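Local coordinates for protein homoserine O-acetyltransferase (Pseudomonas veronii, PDB 5EFZ) that hydrolyses ethyl acetate and other short-chain acetate esters as an alpha/beta-hydrolase esterase, serving the breakdown of short methyl ketones such as 2-butanone, at residues A[284-292]-A[315-323]. Residues are numbered along the deposited sequence; the frame is centred on the assembly and turned at random.
Sequences GDLAKALGR and SEQKMIPNS. With EDO (1,2-ethanediol), chain M; EDO (1,2-ethanediol), chain H.
Glu316 OE2, beside Leu286 CD2 at 4.1 Å, accepts two hydrogen bonds, one from Arg179 N and one from an ethanediol, probably left from crystallisation, whose O2 donates to it over 2.6 Å. The other carboxylate oxygen, OE1, takes Ala178 N, so the buried acid is pinned through both oxygens to the backbone of the loop after strand 170-174, while the Glu316 and Leu286 side chains cross at about a right angle. Replacing Glu316 with alanine is likely to leave the amides of Ala178 and Arg179 without these acceptors and to open a gap beside Leu286.

Away from this carboxylate, the two segments meet without a direct hydrogen bond. With CG anti to its carbonyl carbon (chi1 -67°), Leu290 of helix 286-290 sends CD1 between the last part of helix 310-317 and the type I turn from Gln317 to Ile320, 3.7 Å from Glu316 O and 3.9 Å from Met319 CB. Its CB rests against Ile320 CG1, and Ile320 in turn packs on Tyr158 of helix 152-163 and Val299 of strand 296-300. Toward the solvent, the extended Met319 chain carries SD alongside the helix to 3.8 Å from Ala287 CA. A single water bridges the backbones, donating to Ala287 O at 2.7 Å and to Met319 O at 2.6 Å. Farther along, the Pro321 ring sets CD 3.5 Å from Leu290 O.

The contact thus ties together the helical elements before and after strand 296-300 of the central alpha/beta-hydrolase sheet, and its chemistry implies cohesion by apolar fit plus one water, with the carboxylate's two protein hydrogen bonds coming from the loop that holds Ala178 and Arg179.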
loop_
_atom_site.group_PDB
_atom_site.type_symbol
_atom_site.label_atom_id
_atom_site.label_comp_id
_atom_site.label_asym_id
_atom_site.label_seq_id
_atom_site.Cartn_x
_atom_site.Cartn_y
_atom_site.Cartn_z
ATOM N N GLY A 284 -24.393 -9.048 -12.399
ATOM C CA GLY A 284 -23.298 -9.359 -11.491
ATOM C C GLY A 284 -22.401 -10.484 -11.975
ATOM O O GLY A 284 -21.444 -10.879 -11.298
ATOM N N ASP A 285 -22.730 -11.012 -13.147
ATOM C CA ASP A 285 -21.997 -12.113 -13.753
ATOM C C ASP A 285 -20.882 -11.549 -14.621
ATOM O O ASP A 285 -21.111 -11.181 -15.773
ATOM C CB ASP A 285 -22.948 -12.993 -14.582
ATOM C CG ASP A 285 -22.280 -14.248 -15.117
ATOM O OD1 ASP A 285 -21.035 -14.325 -15.154
ATOM O OD2 ASP A 285 -23.010 -15.155 -15.549
ATOM N N LEU A 286 -19.674 -11.472 -14.069
ATOM C CA LEU A 286 -18.568 -10.848 -14.794
ATOM C C LEU A 286 -18.153 -11.625 -16.043
ATOM O O LEU A 286 -17.833 -11.022 -17.074
ATOM C CB LEU A 286 -17.349 -10.686 -13.869
ATOM C CG LEU A 286 -16.130 -9.974 -14.476
ATOM C CD1 LEU A 286 -16.512 -8.599 -15.050
ATOM C CD2 LEU A 286 -15.043 -9.775 -13.394
ATOM N N ALA A 287 -18.121 -12.954 -15.949
ATOM C CA ALA A 287 -17.757 -13.782 -17.105
ATOM C C ALA A 287 -18.710 -13.530 -18.287
ATOM O O ALA A 287 -18.287 -13.488 -19.453
ATOM C CB ALA A 287 -17.765 -15.258 -16.730
ATOM N N LYS A 288 -19.989 -13.360 -17.983
ATOM C CA LYS A 288 -20.989 -13.085 -19.019
ATOM C C LYS A 288 -20.778 -11.715 -19.654
ATOM O O LYS A 288 -20.877 -11.571 -20.872
ATOM C CB LYS A 288 -22.401 -13.161 -18.445
ATOM C CG LYS A 288 -23.457 -13.082 -19.503
ATOM C CD LYS A 288 -24.849 -13.207 -18.926
ATOM C CE LYS A 288 -25.898 -13.001 -20.009
ATOM N NZ LYS A 288 -27.295 -13.025 -19.456
ATOM N N ALA A 289 -20.498 -10.714 -18.826
ATOM C CA ALA A 289 -20.205 -9.362 -19.302
ATOM C C ALA A 289 -18.956 -9.311 -20.172
ATOM O O ALA A 289 -18.973 -8.714 -21.250
ATOM C CB ALA A 289 -20.030 -8.393 -18.111
ATOM N N LEU A 290 -17.853 -9.884 -19.684
ATOM C CA LEU A 290 -16.617 -9.869 -20.458
ATOM C C LEU A 290 -16.724 -10.734 -21.724
ATOM O O LEU A 290 -16.035 -10.475 -22.716
ATOM C CB LEU A 290 -15.429 -10.337 -19.602
ATOM C CG LEU A 290 -15.103 -9.365 -18.465
ATOM C CD1 LEU A 290 -13.925 -9.872 -17.601
ATOM C CD2 LEU A 290 -14.809 -7.938 -18.977
ATOM N N GLY A 291 -17.569 -11.757 -21.675
ATOM C CA GLY A 291 -17.820 -12.610 -22.834
ATOM C C GLY A 291 -18.516 -11.881 -23.972
ATOM O O GLY A 291 -18.507 -12.366 -25.116
ATOM N N ARG A 292 -19.138 -10.736 -23.671
ATOM C CA ARG A 292 -19.784 -9.888 -24.694
ATOM C C ARG A 292 -18.774 -9.112 -25.561
ATOM O O ARG A 292 -19.122 -8.612 -26.641
ATOM C CB ARG A 292 -20.733 -8.872 -24.027
ATOM C CG ARG A 292 -22.064 -9.459 -23.618
ATOM C CD ARG A 292 -22.862 -8.525 -22.701
ATOM N NE ARG A 292 -22.948 -7.150 -23.190
ATOM C CZ ARG A 292 -23.918 -6.298 -22.856
ATOM N NH1 ARG A 292 -24.915 -6.691 -22.057
ATOM N NH2 ARG A 292 -23.916 -5.063 -23.349
ATOM N N SER A 315 -6.823 -12.390 -14.170
ATOM C CA SER A 315 -8.036 -13.161 -13.920
ATOM C C SER A 315 -9.166 -12.683 -14.824
ATOM O O SER A 315 -10.003 -13.493 -15.241
ATOM C CB SER A 315 -8.466 -13.092 -12.451
ATOM O OG SER A 315 -8.890 -11.790 -12.112
ATOM N N GLU A 316 -9.174 -11.398 -15.151
ATOM C CA GLU A 316 -10.174 -10.844 -16.087
ATOM C C GLU A 316 -9.824 -11.185 -17.549
ATOM O O GLU A 316 -10.711 -11.507 -18.355
ATOM C CB GLU A 316 -10.289 -9.332 -15.926
ATOM C CG GLU A 316 -10.853 -8.927 -14.550
ATOM C CD GLU A 316 -11.131 -7.432 -14.398
ATOM O OE1 GLU A 316 -10.556 -6.581 -15.146
ATOM O OE2 GLU A 316 -11.957 -7.115 -13.518
ATOM N N GLN A 317 -8.542 -11.112 -17.888
ATOM C CA GLN A 317 -8.133 -11.384 -19.271
ATOM C C GLN A 317 -8.548 -12.791 -19.710
ATOM O O GLN A 317 -8.957 -13.011 -20.858
ATOM C CB GLN A 317 -6.623 -11.202 -19.449
ATOM C CG GLN A 317 -6.179 -11.360 -20.921
ATOM C CD GLN A 317 -5.786 -12.803 -21.256
ATOM O OE1 GLN A 317 -5.300 -13.534 -20.384
ATOM N NE2 GLN A 317 -5.966 -13.207 -22.532
ATOM N N LYS A 318 -8.488 -13.732 -18.778
ATOM C CA LYS A 318 -8.866 -15.109 -19.068
ATOM C C LYS A 318 -10.311 -15.240 -19.484
ATOM O O LYS A 318 -10.677 -16.232 -20.099
ATOM C CB LYS A 318 -8.591 -15.994 -17.850
ATOM C CG LYS A 318 -7.099 -16.179 -17.572
ATOM C CD LYS A 318 -6.892 -17.141 -16.409
ATOM C CE LYS A 318 -5.427 -17.280 -16.030
ATOM N NZ LYS A 318 -5.341 -17.988 -14.706
ATOM N N MET A 319 -11.133 -14.242 -19.149
ATOM C CA MET A 319 -12.568 -14.255 -19.461
ATOM C C MET A 319 -12.944 -13.461 -20.727
ATOM O O MET A 319 -14.118 -13.411 -21.118
ATOM C CB MET A 319 -13.375 -13.704 -18.268
ATOM C CG MET A 319 -13.357 -14.614 -17.038
ATOM S SD MET A 319 -14.285 -13.859 -15.682
ATOM C CE MET A 319 -14.201 -15.157 -14.452
ATOM N N ILE A 320 -11.954 -12.831 -21.352
ATOM C CA ILE A 320 -12.203 -11.998 -22.538
ATOM C C ILE A 320 -11.785 -12.744 -23.818
ATOM O O ILE A 320 -10.603 -13.011 -24.039
ATOM C CB ILE A 320 -11.440 -10.661 -22.470
ATOM C CG1 ILE A 320 -11.779 -9.916 -21.171
ATOM C CG2 ILE A 320 -11.788 -9.799 -23.678
ATOM C CD1 ILE A 320 -10.906 -8.665 -20.931
ATOM N N PRO A 321 -12.753 -13.076 -24.675
ATOM C CA PRO A 321 -12.366 -13.889 -25.841
ATOM C C PRO A 321 -11.524 -13.075 -26.815
ATOM O O PRO A 321 -11.735 -11.871 -26.810
ATOM C CB PRO A 321 -13.706 -14.274 -26.462
ATOM C CG PRO A 321 -14.667 -13.222 -25.996
ATOM C CD PRO A 321 -14.192 -12.752 -24.648
ATOM N N ASN A 322 -10.582 -13.677 -27.547
ATOM C CA ASN A 322 -9.813 -12.945 -28.571
ATOM C C ASN A 322 -8.641 -12.138 -27.971
ATOM O O ASN A 322 -7.751 -11.691 -28.688
ATOM C CB ASN A 322 -10.766 -12.014 -29.366
ATOM C CG ASN A 322 -10.187 -11.507 -30.668
ATOM O OD1 ASN A 322 -9.126 -11.946 -31.118
ATOM N ND2 ASN A 322 -10.889 -10.548 -31.279
ATOM N N SER A 323 -8.620 -11.994 -26.652
ATOM C CA SER A 323 -7.722 -11.050 -25.978
ATOM C C SER A 323 -6.297 -11.568 -25.784
ATOM O O SER A 323 -6.022 -12.748 -25.986
ATOM C CB SER A 323 -8.302 -10.670 -24.615
ATOM O OG SER A 323 -8.290 -11.778 -23.721
HETATM C C1 EDO M . -10.275 -7.797 -10.221
HETATM O O1 EDO M . -11.149 -7.064 -9.373
HETATM C C2 EDO M . -11.039 -8.985 -10.798
HETATM O O2 EDO M . -12.299 -8.561 -11.345
HETATM C C1 EDO H . -5.237 -15.326 -11.943
HETATM O O1 EDO H . -6.082 -16.142 -12.773
HETATM C C2 EDO H . -4.019 -16.130 -11.497
HETATM O O2 EDO H . -2.978 -15.221 -11.091
HETATM O O HOH W 1 -16.165 -14.926 -20.420
#